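PDB 3WWC: oxidized polyvinyl alcohol hydrolase from Pseudomonas sp. VM15C, which hydrolyses beta-diketones such as 4,6-nonanedione and cleaves oxidized polyvinyl alcohol in the second step of polyvinyl alcohol degradation. Local coordinates for residues G123-P128 with Q232-P237; G147-F152 with G180-R185. The protein carries 1 engineered substitution. All coordinates share one frame; numbering follows the deposited sequence.

Interaction 1. Residues G123-P128 with Q232-P237; sequences GWNWNP and QGRVGP. With BUA (butanoic acid), chain D.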
ATOM      1  N   GLY A 123      -1.955  -4.527 -19.708  1.00 11.74           N
ATOM      2  CA  GLY A 123      -0.628  -4.766 -19.170  1.00 10.48           C
ATOM      3  C   GLY A 123      -0.547  -4.837 -17.659  1.00 11.15           C
ATOM      4  O   GLY A 123       0.528  -5.071 -17.143  1.00 11.09           O
ATOM      5  N   TRP A 124      -1.666  -4.655 -16.971  1.00 10.02           N
ATOM      6  CA  TRP A 124      -1.712  -4.721 -15.505  1.00 10.00           C
ATOM      7  C   TRP A 124      -2.091  -6.089 -15.018  1.00 10.10           C
ATOM      8  O   TRP A 124      -2.935  -6.788 -15.616  1.00 10.76           O
ATOM      9  CB  TRP A 124      -2.717  -3.671 -14.966  1.00  9.83           C
ATOM     10  CG  TRP A 124      -2.255  -2.287 -15.286  1.00  9.78           C
ATOM     11  CD1 TRP A 124      -2.708  -1.473 -16.295  1.00  9.98           C
ATOM     12  CD2 TRP A 124      -1.177  -1.601 -14.668  1.00  8.43           C
ATOM     13  NE1 TRP A 124      -1.968  -0.329 -16.326  1.00 10.19           N
ATOM     14  CE2 TRP A 124      -1.021  -0.379 -15.338  1.00 10.14           C
ATOM     15  CE3 TRP A 124      -0.317  -1.921 -13.621  1.00  9.08           C
ATOM     16  CZ2 TRP A 124      -0.046   0.533 -14.989  1.00 10.67           C
ATOM     17  CZ3 TRP A 124       0.670  -1.018 -13.271  1.00 10.24           C
ATOM     18  CH2 TRP A 124       0.796   0.193 -13.953  1.00 10.28           C
ATOM     19  N   ASN A 125      -1.505  -6.495 -13.902  1.00  9.56           N
ATOM     20  CA  ASN A 125      -1.786  -7.805 -13.385  1.00 10.11           C
ATOM     21  C   ASN A 125      -3.173  -8.029 -12.796  1.00  9.42           C
ATOM     22  O   ASN A 125      -3.836  -9.064 -13.061  1.00 11.46           O
ATOM     23  CB  ASN A 125      -0.765  -8.198 -12.302  1.00  9.24           C
ATOM     24  CG  ASN A 125      -0.945  -9.649 -11.864  1.00 11.53           C
ATOM     25  OD1 ASN A 125      -0.653 -10.548 -12.646  1.00 12.70           O
ATOM     26  ND2 ASN A 125      -1.439  -9.878 -10.655  1.00 11.21           N
ATOM     27  N   TRP A 126      -3.625  -7.060 -12.011  1.00  9.71           N
ATOM     28  CA  TRP A 126      -4.845  -7.191 -11.211  1.00  8.37           C
ATOM     29  C   TRP A 126      -5.656  -5.900 -11.306  1.00  9.35           C
ATOM     30  O   TRP A 126      -5.128  -4.814 -11.201  1.00  9.59           O
ATOM     31  CB  TRP A 126      -4.377  -7.500  -9.783  1.00  9.35           C
ATOM     32  CG  TRP A 126      -5.434  -8.165  -8.974  1.00  9.88           C
ATOM     33  CD1 TRP A 126      -6.009  -7.694  -7.841  1.00 12.34           C
ATOM     34  CD2 TRP A 126      -6.092  -9.397  -9.285  1.00 12.85           C
ATOM     35  NE1 TRP A 126      -7.011  -8.552  -7.428  1.00 14.15           N
ATOM     36  CE2 TRP A 126      -7.070  -9.605  -8.300  1.00 12.96           C
ATOM     37  CE3 TRP A 126      -5.939 -10.346 -10.302  1.00 12.90           C
ATOM     38  CZ2 TRP A 126      -7.906 -10.724  -8.296  1.00 16.22           C
ATOM     39  CZ3 TRP A 126      -6.781 -11.473 -10.299  1.00 16.35           C
ATOM     40  CH2 TRP A 126      -7.745 -11.641  -9.302  1.00 17.94           C
ATOM     41  N   ASN A 127      -6.947  -6.024 -11.517  1.00  9.78           N
ATOM     42  CA  ASN A 127      -7.789  -4.850 -11.799  1.00  8.76           C
ATOM     43  C   ASN A 127      -8.105  -3.794 -10.720  1.00  9.54           C
ATOM     44  O   ASN A 127      -8.402  -2.672 -11.081  1.00 11.31           O
ATOM     45  CB  ASN A 127      -9.128  -5.342 -12.380  1.00  9.60           C
ATOM     46  CG  ASN A 127      -9.729  -4.376 -13.373  1.00 10.49           C
ATOM     47  OD1 ASN A 127      -9.033  -3.741 -14.149  1.00 12.86           O
ATOM     48  ND2 ASN A 127     -11.057  -4.296 -13.363  1.00 13.63           N
ATOM     49  N   PRO A 128      -8.065  -4.122  -9.405  1.00  8.69           N
ATOM     50  CA  PRO A 128      -8.402  -3.087  -8.426  1.00  9.06           C
ATOM     51  C   PRO A 128      -7.567  -1.812  -8.478  1.00  9.12           C
ATOM     52  O   PRO A 128      -8.097  -0.694  -8.330  1.00  8.83           O
ATOM     53  CB  PRO A 128      -8.230  -3.791  -7.076  1.00  9.07           C
ATOM     54  CG  PRO A 128      -8.656  -5.267  -7.388  1.00  9.36           C
ATOM     55  CD  PRO A 128      -7.970  -5.463  -8.795  1.00  9.43           C
ATOM     56  N   GLN A 232      13.586  -9.409  -7.015  1.00  9.67           N
ATOM     57  CA  GLN A 232      12.921  -8.491  -7.946  1.00 10.24           C
ATOM     58  C   GLN A 232      11.439  -8.840  -7.938  1.00  9.64           C
ATOM     59  O   GLN A 232      11.041  -9.903  -7.479  1.00 10.02           O
ATOM     60  CB  GLN A 232      13.470  -8.710  -9.358  1.00 10.70           C
ATOM     61  CG  GLN A 232      14.979  -8.458  -9.444  1.00 10.83           C
ATOM     62  CD  GLN A 232      15.321  -7.020  -9.173  1.00 12.27           C
ATOM     63  OE1 GLN A 232      14.661  -6.115  -9.685  1.00 12.88           O
ATOM     64  NE2 GLN A 232      16.327  -6.791  -8.354  1.00 12.91           N
ATOM     65  N   GLY A 233      10.593  -7.933  -8.421  1.00  8.68           N
ATOM     66  CA  GLY A 233       9.166  -8.262  -8.508  1.00  8.67           C
ATOM     67  C   GLY A 233       8.397  -7.355  -9.463  1.00  8.03           C
ATOM     68  O   GLY A 233       8.764  -6.193  -9.667  1.00  9.18           O
ATOM     69  N   ARG A 234       7.282  -7.888  -9.974  1.00  8.93           N
ATOM     70  CA  ARG A 234       6.429  -7.168 -10.905  1.00  9.12           C
ATOM     71  C   ARG A 234       5.725  -6.008 -10.238  1.00  9.60           C
ATOM     72  O   ARG A 234       5.132  -5.191 -10.943  1.00  9.21           O
ATOM     73  CB  ARG A 234       5.406  -8.130 -11.545  1.00  9.89           C
ATOM     74  CG  ARG A 234       6.102  -9.191 -12.401  1.00  9.12           C
ATOM     75  CD  ARG A 234       5.123 -10.049 -13.164  1.00  9.74           C
ATOM     76  NE  ARG A 234       4.480 -11.013 -12.267  1.00 10.60           N
ATOM     77  CZ  ARG A 234       3.176 -11.217 -12.113  1.00 11.24           C
ATOM     78  NH1 ARG A 234       2.271 -10.507 -12.764  1.00 11.00           N
ATOM     79  NH2 ARG A 234       2.761 -12.203 -11.309  1.00 12.88           N
ATOM     80  N   VAL A 235       5.728  -5.926  -8.895  1.00  9.04           N
ATOM     81  CA  VAL A 235       5.091  -4.785  -8.212  1.00  8.63           C
ATOM     82  C   VAL A 235       5.860  -3.493  -8.477  1.00  9.38           C
ATOM     83  O   VAL A 235       5.274  -2.393  -8.452  1.00  9.25           O
ATOM     84  CB  VAL A 235       5.039  -5.049  -6.668  1.00  8.57           C
ATOM     85  CG1 VAL A 235       6.461  -4.999  -6.038  1.00  9.31           C
ATOM     86  CG2 VAL A 235       4.142  -4.009  -5.979  1.00  8.43           C
ATOM     87  N   GLY A 236       7.153  -3.596  -8.796  1.00  9.47           N
ATOM     88  CA  GLY A 236       7.948  -2.371  -8.904  1.00  9.83           C
ATOM     89  C   GLY A 236       8.661  -2.190 -10.215  1.00 10.35           C
ATOM     90  O   GLY A 236       8.335  -2.819 -11.197  1.00 11.54           O
ATOM     91  N   PRO A 237       9.570  -1.240 -10.240  1.00 11.27           N
ATOM     92  CA  PRO A 237      10.361  -0.975 -11.440  1.00 12.88           C
ATOM     93  C   PRO A 237      11.185  -2.253 -11.669  1.00 13.81           C
ATOM     94  O   PRO A 237      11.412  -3.020 -10.733  1.00 13.15           O
ATOM     95  CB  PRO A 237      11.302   0.156 -10.963  1.00 12.59           C
ATOM     96  CG  PRO A 237      10.603   0.790  -9.835  1.00 14.21           C
ATOM     97  CD  PRO A 237       9.921  -0.330  -9.124  1.00 12.17           C
TER
HETATM   98  C1  BUA D 403      -2.949 -11.202  -6.317  0.50 43.68           C
HETATM   99  C2  BUA D 403      -2.753 -11.573  -7.789  1.00 43.54           C
HETATM  100  C3  BUA D 403      -3.449 -12.908  -8.072  1.00 44.57           C
HETATM  101  C4  BUA D 403      -3.311 -13.241  -9.558  1.00 45.59           C
HETATM  102  O1  BUA D 403      -2.429 -12.634 -10.204  1.00 45.76           O
HETATM  103  O2  BUA D 403      -4.096 -14.097 -10.020  1.00 46.44           O
HETATM  104  O   HOH W   1       0.136 -13.034 -10.935  1.00 29.97           O

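Interaction 2. Residues G147-F152 with G180-R185; sequences GPDSSF and GTMTNR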
ATOM      1  N   GLY A 147       2.683   4.089 -13.655  1.00  8.83           N
ATOM      2  CA  GLY A 147       1.262   3.798 -13.876  1.00 10.21           C
ATOM      3  C   GLY A 147       0.350   4.921 -13.408  1.00  9.95           C
ATOM      4  O   GLY A 147       0.747   5.732 -12.586  1.00  9.97           O
ATOM      5  N   PRO A 148      -0.916   4.911 -13.824  1.00  9.42           N
ATOM      6  CA  PRO A 148      -1.827   5.990 -13.461  1.00  9.13           C
ATOM      7  C   PRO A 148      -2.364   6.085 -12.055  1.00  9.89           C
ATOM      8  O   PRO A 148      -2.869   7.126 -11.706  1.00 12.23           O
ATOM      9  CB  PRO A 148      -2.936   5.914 -14.529  1.00 11.28           C
ATOM     10  CG  PRO A 148      -2.845   4.526 -15.090  1.00 12.35           C
ATOM     11  CD  PRO A 148      -1.467   3.973 -14.820  1.00 10.19           C
ATOM     12  N   ASP A 149      -2.264   5.026 -11.248  1.00  8.42           N
ATOM     13  CA  ASP A 149      -2.713   5.193  -9.891  1.00  8.34           C
ATOM     14  C   ASP A 149      -1.618   5.890  -9.075  1.00  8.14           C
ATOM     15  O   ASP A 149      -1.929   6.816  -8.314  1.00  8.53           O
ATOM     16  CB  ASP A 149      -3.047   3.818  -9.242  1.00  8.66           C
ATOM     17  CG  ASP A 149      -4.512   3.471  -9.373  1.00  9.33           C
ATOM     18  OD1 ASP A 149      -5.347   4.390  -9.509  1.00  9.77           O
ATOM     19  OD2 ASP A 149      -4.860   2.274  -9.319  1.00  8.53           O
ATOM     20  N   SER A 150      -0.363   5.436  -9.207  1.00  8.19           N
ATOM     21  CA  SER A 150       0.718   6.066  -8.462  1.00  8.57           C
ATOM     22  C   SER A 150       0.755   7.567  -8.740  1.00  9.30           C
ATOM     23  O   SER A 150       0.904   8.377  -7.807  1.00 10.44           O
ATOM     24  CB  SER A 150       2.047   5.368  -8.815  1.00  9.09           C
ATOM     25  OG  SER A 150       3.154   5.977  -8.155  1.00  9.48           O
ATOM     26  N   SER A 151       0.639   7.958 -10.016  1.00  9.37           N
ATOM     27  CA  SER A 151       0.663   9.405 -10.317  1.00  9.84           C
ATOM     28  C   SER A 151      -0.603  10.130  -9.872  1.00  9.04           C
ATOM     29  O   SER A 151      -0.542  11.279  -9.422  1.00 10.13           O
ATOM     30  CB  SER A 151       0.923   9.640 -11.811  1.00  9.96           C
ATOM     31  OG  SER A 151      -0.050   8.999 -12.622  1.00 11.72           O
ATOM     32  N   PHE A 152      -1.749   9.466  -9.926  1.00  9.39           N
ATOM     33  CA  PHE A 152      -2.978  10.100  -9.491  1.00  8.79           C
ATOM     34  C   PHE A 152      -2.879  10.412  -8.023  1.00  8.80           C
ATOM     35  O   PHE A 152      -3.274  11.478  -7.599  1.00  9.15           O
ATOM     36  CB  PHE A 152      -4.143   9.110  -9.725  1.00  8.43           C
ATOM     37  CG  PHE A 152      -5.373   9.380  -8.908  1.00  8.46           C
ATOM     38  CD1 PHE A 152      -5.928  10.661  -8.787  1.00  9.19           C
ATOM     39  CD2 PHE A 152      -6.005   8.316  -8.258  1.00 10.42           C
ATOM     40  CE1 PHE A 152      -7.089  10.864  -8.028  1.00  9.15           C
ATOM     41  CE2 PHE A 152      -7.176   8.533  -7.502  1.00 11.22           C
ATOM     42  CZ  PHE A 152      -7.717   9.814  -7.389  1.00 10.06           C
ATOM     43  N   GLY A 180      -2.456  -3.100  -0.515  1.00  6.79           N
ATOM     44  CA  GLY A 180      -1.105  -3.224   0.025  1.00  6.85           C
ATOM     45  C   GLY A 180      -0.096  -3.356  -1.118  1.00  6.75           C
ATOM     46  O   GLY A 180       1.007  -2.829  -1.015  1.00  7.71           O
ATOM     47  N   THR A 181      -0.460  -4.059  -2.203  1.00  6.74           N
ATOM     48  CA  THR A 181       0.418  -4.180  -3.360  1.00  7.35           C
ATOM     49  C   THR A 181       0.608  -2.790  -3.950  1.00  6.59           C
ATOM     50  O   THR A 181       1.720  -2.410  -4.322  1.00  8.07           O
ATOM     51  CB  THR A 181      -0.221  -5.113  -4.391  1.00  7.44           C
ATOM     52  OG1 THR A 181      -0.648  -6.318  -3.710  1.00  8.24           O
ATOM     53  CG2 THR A 181       0.770  -5.420  -5.515  1.00  7.78           C
ATOM     54  N   MET A 182      -0.479  -2.053  -4.042  1.00  6.70           N
ATOM     55  CA  MET A 182      -0.378  -0.699  -4.576  1.00  7.53           C
ATOM     56  C   MET A 182       0.497   0.188  -3.703  1.00  6.99           C
ATOM     57  O   MET A 182       1.230   1.053  -4.240  1.00  8.22           O
ATOM     58  CB  MET A 182      -1.797  -0.120  -4.728  1.00  7.88           C
ATOM     59  CG  MET A 182      -1.853   1.278  -5.389  1.00  7.19           C
ATOM     60  SD  MET A 182      -1.358   1.185  -7.136  1.00  7.94           S
ATOM     61  CE  MET A 182       0.040   2.319  -7.149  1.00  8.95           C
ATOM     62  N   THR A 183       0.457  -0.025  -2.376  1.00  6.68           N
ATOM     63  CA  THR A 183       1.314   0.754  -1.455  1.00  6.37           C
ATOM     64  C   THR A 183       2.776   0.440  -1.813  1.00  7.74           C
ATOM     65  O   THR A 183       3.612   1.338  -1.912  1.00  7.33           O
ATOM     66  CB  THR A 183       1.046   0.359  -0.014  1.00  7.37           C
ATOM     67  OG1 THR A 183      -0.316   0.693   0.288  1.00  7.44           O
ATOM     68  CG2 THR A 183       1.963   1.137   0.933  1.00  8.15           C
ATOM     69  N   ASN A 184       3.121  -0.840  -1.954  1.00  8.08           N
ATOM     70  CA  ASN A 184       4.484  -1.191  -2.322  1.00  7.63           C
ATOM     71  C   ASN A 184       4.887  -0.500  -3.638  1.00  7.79           C
ATOM     72  O   ASN A 184       5.992   0.060  -3.732  1.00  8.80           O
ATOM     73  CB  ASN A 184       4.626  -2.727  -2.544  1.00  8.55           C
ATOM     74  CG  ASN A 184       4.742  -3.495  -1.247  1.00  8.16           C
ATOM     75  OD1 ASN A 184       5.258  -2.979  -0.245  1.00  8.83           O
ATOM     76  ND2 ASN A 184       4.286  -4.772  -1.255  1.00  8.58           N
ATOM     77  N   ARG A 185       4.017  -0.562  -4.654  1.00  7.29           N
ATOM     78  CA  ARG A 185       4.388   0.052  -5.934  1.00  7.13           C
ATOM     79  C   ARG A 185       4.619   1.558  -5.809  1.00  8.20           C
ATOM     80  O   ARG A 185       5.607   2.113  -6.322  1.00  8.40           O
ATOM     81  CB  ARG A 185       3.316  -0.174  -6.990  1.00  7.95           C
ATOM     82  CG  ARG A 185       3.750   0.399  -8.368  1.00  7.80           C
ATOM     83  CD  ARG A 185       2.775  -0.072  -9.493  1.00  7.63           C
ATOM     84  NE  ARG A 185       3.304   0.319 -10.803  1.00  8.77           N
ATOM     85  CZ  ARG A 185       4.045  -0.468 -11.575  1.00  8.49           C
ATOM     86  NH1 ARG A 185       4.380  -1.712 -11.173  1.00  8.52           N
ATOM     87  NH2 ARG A 185       4.392  -0.016 -12.794  1.00  9.59           N
TER

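Interaction 1. Residues G123-P128 with Q232-P237
Asn125 and Arg234 meet across two irregular loops of an alpha/beta-hydrolase fold, and their contact illustrates how a single polar pair can tie a distant turn to a ligand pocket. The turn is a type I beta turn spanning Gly233 to Gly236. Gln232 leads into it, its OE1 taking up the backbone N-H of Leu240. At Gly233 the carbonyl O accepts from Gly236 N at 3.2 Å, closing the turn. Arg234 follows, and its side chain, bent at the third torsion, reaches over to Asn125. There NH1 donates to Asn125 OD1 at 2.9 Å, nearly straight at 163°. The acceptor lies at the edge of the guanidinium, in its plane, whereas the donor stands 67° out of the carbonyl plane of Asn125, and the amide and guanidinium planes are steeply inclined to each other. NH1 also bonds to Arg133 O, which should further limit rotation of the group. Arg234 NH2 gives a hydrogen to a water at 2.8 Å, and this water donates both to Asn125 OD1 and, at 2.7 Å, to O1 of butanoic acid. Beyond Arg234 the segment rests on helix 178-189, Val235 against Thr181 and Pro237 against Phe189.

Asn125 has CG anti to its own N (chi1 -173°), which carries the amide between arginine and ligand, and ND2 donates to butanoic acid O1 at 3.0 Å. Were an alanine here, the Arg234 guanidinium would probably be freer to turn and O1 of the ligand would lose its direct amide donor. Beside it, Trp126 presents a ring face to the ligand chain: butanoic acid C2 sits 4.1 Å above the Trp126 ring plane, displaced toward the rim, while Trp126 NE1 is bonded to Ser71 OG.

Interaction 2. Residues G147-F152 with G180-R185
Ser150 and Met182 lie where the opening turn of helix 148-160 comes up beside helix 178-189. Gly147 occupies the N-cap of the first helix, with a positive phi of 94° at which a beta carbon would collide with the preceding carbonyl O. Across the gap the backbones come closest at Ser150 CA and Arg185 CA, 7.5 Å apart. Met182, one turn earlier than Arg185 on its helix, reaches across to the first helix. Its CG is anti to the backbone N (chi1 -176°), and the chain then bends at its second and third torsions, laying the thioether against the neighbouring helix. SD rests on Asp149 CB at 3.8 Å, and the methyl CE comes equally near to Ser150 N, with Ser150 CB a little farther off.

This second helix is the one that follows the nucleophile elbow of the alpha/beta-hydrolase fold: it starts just after the engineered Ala177, which takes the place of the probable charge-relay serine. Met182 also touches Met68 on strand 62-68, so its side chain is in contact with both the sheet and helix 148-160. The polar ends flanking this largely apolar contact are occupied elsewhere. Asp149 forms a salt bridge with Arg48 and accepts from Phe130 N through OD2, while Ser150 OG bonds to Glu146 OE1. Arg185, extended through its third torsion, donates from NE to Glu146 O and from NH2 to Trp142 O.

Overall arrangement
From the N terminus, the loop 123-128, which follows strand 96-100, opens interaction 1, and helix 148-160 then supplies the first half of interaction 2. That contact closes after 27 intervening residues, on helix 178-189. Interaction 1 closes much later, at the loop 232-237 between helix 216-225 and strand 247-253, so the shorter loop lies wholly within the longer one, and the two do not cross. Their centres are about 9 Å apart, and they touch directly: Trp124 packs on Gly147, and Val235 O accepts a weak hydrogen bond from Arg185. Nested closures thus join the pocket loop 123-128 and the turn at 232-237 to two helices that rest on the central sheet.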